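Local coordinates for protein R.Ecl18kI (Enterobacter cloacae, PDB 2GB7) that cuts double-stranded DNA at the sequence 5'-CCNGG-3' as a type II restriction endonuclease, cleaving before the first C, at residues 139-144 and 284-289. The protein carries 1 engineered substitution. Sequence-based numbering, arbitrary orientation.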
# COMPACT_ATOMS: atom_id res chain seq x y z
N VAL F 139 -5.42 27.32 6.19
CA VAL F 139 -4.67 26.23 5.58
C VAL F 139 -4.75 26.30 4.07
O VAL F 139 -5.75 26.75 3.48
CB VAL F 139 -5.14 24.82 6.03
CG1 VAL F 139 -4.93 24.62 7.53
CG2 VAL F 139 -6.63 24.57 5.61
N ASP F 140 -3.65 25.89 3.45
CA ASP F 140 -3.67 25.54 2.06
C ASP F 140 -3.79 24.05 1.96
O ASP F 140 -3.21 23.30 2.75
CB ASP F 140 -2.40 26.01 1.34
CG ASP F 140 -2.41 27.50 1.03
OD1 ASP F 140 -3.42 28.17 1.32
OD2 ASP F 140 -1.38 28.02 0.54
N VAL F 141 -4.56 23.63 0.96
CA VAL F 141 -4.82 22.23 0.73
C VAL F 141 -3.99 21.85 -0.50
O VAL F 141 -4.24 22.33 -1.61
CB VAL F 141 -6.31 22.00 0.46
CG1 VAL F 141 -6.60 20.50 0.20
CG2 VAL F 141 -7.14 22.55 1.61
N GLN F 142 -2.98 21.01 -0.30
CA GLN F 142 -2.08 20.62 -1.39
C GLN F 142 -2.77 20.07 -2.66
O GLN F 142 -2.29 20.29 -3.77
CB GLN F 142 -0.90 19.81 -0.84
CG GLN F 142 0.10 20.68 -0.07
CD GLN F 142 1.17 21.30 -0.96
OE1 GLN F 142 2.21 21.76 -0.47
NE2 GLN F 142 0.93 21.33 -2.27
N GLY F 143 -3.90 19.39 -2.51
CA GLY F 143 -4.62 18.91 -3.69
C GLY F 143 -5.38 19.98 -4.46
O GLY F 143 -6.09 19.66 -5.43
N ALA F 144 -5.23 21.25 -4.06
CA ALA F 144 -6.07 22.33 -4.55
C ALA F 144 -5.33 23.52 -5.17
O ALA F 144 -5.96 24.40 -5.75
CB ALA F 144 -7.01 22.81 -3.44
N GLU F 284 -11.12 28.27 -6.94
CA GLU F 284 -11.44 27.66 -8.23
C GLU F 284 -11.71 26.18 -8.09
O GLU F 284 -12.70 25.67 -8.62
CB GLU F 284 -10.28 27.85 -9.20
CG GLU F 284 -10.58 27.55 -10.66
CD GLU F 284 -9.56 28.21 -11.57
OE1 GLU F 284 -8.39 28.29 -11.16
OE2 GLU F 284 -9.92 28.65 -12.68
N LYS F 285 -10.82 25.50 -7.37
CA LYS F 285 -10.92 24.06 -7.12
C LYS F 285 -12.23 23.75 -6.41
O LYS F 285 -12.87 22.75 -6.70
CB LYS F 285 -9.72 23.56 -6.29
CG LYS F 285 -8.49 23.12 -7.10
CD LYS F 285 -8.05 24.14 -8.17
CE LYS F 285 -6.62 23.92 -8.64
NZ LYS F 285 -6.21 25.11 -9.46
N TYR F 286 -12.63 24.62 -5.49
CA TYR F 286 -13.82 24.39 -4.66
C TYR F 286 -15.01 25.25 -5.07
O TYR F 286 -15.93 25.50 -4.27
CB TYR F 286 -13.47 24.60 -3.18
CG TYR F 286 -12.51 23.55 -2.70
CD1 TYR F 286 -12.88 22.20 -2.68
CD2 TYR F 286 -11.22 23.87 -2.32
CE1 TYR F 286 -12.01 21.22 -2.26
CE2 TYR F 286 -10.32 22.89 -1.91
CZ TYR F 286 -10.74 21.57 -1.87
OH TYR F 286 -9.87 20.59 -1.47
N SER F 287 -15.01 25.65 -6.34
CA SER F 287 -16.00 26.57 -6.89
C SER F 287 -17.44 26.19 -6.55
O SER F 287 -18.29 27.06 -6.40
CB SER F 287 -15.84 26.61 -8.40
OG SER F 287 -16.37 27.80 -8.93
N ASP F 288 -17.68 24.89 -6.43
CA ASP F 288 -19.03 24.33 -6.33
C ASP F 288 -19.52 24.22 -4.89
O ASP F 288 -20.65 23.80 -4.65
CB ASP F 288 -19.07 22.94 -6.99
CG ASP F 288 -19.08 23.01 -8.51
OD1 ASP F 288 -18.08 23.47 -9.11
OD2 ASP F 288 -20.09 22.59 -9.11
N PHE F 289 -18.67 24.65 -3.95
CA PHE F 289 -18.84 24.38 -2.54
C PHE F 289 -18.84 25.69 -1.75
O PHE F 289 -17.77 26.14 -1.30
CB PHE F 289 -17.75 23.42 -2.09
CG PHE F 289 -17.77 22.11 -2.85
CD1 PHE F 289 -18.76 21.18 -2.60
CD2 PHE F 289 -16.83 21.85 -3.85
CE1 PHE F 289 -18.83 19.98 -3.31
CE2 PHE F 289 -16.88 20.66 -4.56
CZ PHE F 289 -17.89 19.72 -4.29
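At one edge of the mixed sheet of this PD-(D/E)XK-type nuclease, the turn leaving the outermost strand 140-141 packs on the C-terminal end of helix 269-285, where A144 and V141 meet K285 and Y286. The contact is small, about 188 Å² counting both sides, and no hydrogen bond crosses it. A144 sits in the middle: its CB approaches the Y286 ring obliquely, 3.6 Å from CE2. A144 CB also lies 4.0 Å from K285 CG, so it fills the angle between the lysine chain and the tyrosine. Y286 is the first residue beyond the helix, and its CG, anti to the carbonyl carbon (chi1 -67°), directs the ring back to the strand. Y286 OH thus ends 3.7 Å from V141 CG1. K285 runs its methylenes past the A144 carbonyl, with a bend at chi2 (49°); CG is 3.1 Å and CE 3.0 Å from A144 O, both tight, slightly inside the usual C···O contact distance. K285 NZ stays 3.8 Å from A144 O, beyond bonding distance, and the buried carbonyl has no hydrogen-bond partner in the model. The A144 backbone is tied instead to its own turn, A144 N donating to V141 O over 2.9 Å. Beyond the helix a type I turn, Y286 to F289, carries the chain to the N-cap of helix 290-302. That helix lines the contact too, its Y296 touching both V141 and Y286, while Q282 of helix 269-285 binds D140 and the V141 amide. R299 forms a salt bridge with D140, the neighbouring strand 161-163 adds L161, which touches V141, and E129 of helix 102-134 touches V141, so the sheet edge meets helix 102-134 as well as helices 269-285 and 290-302.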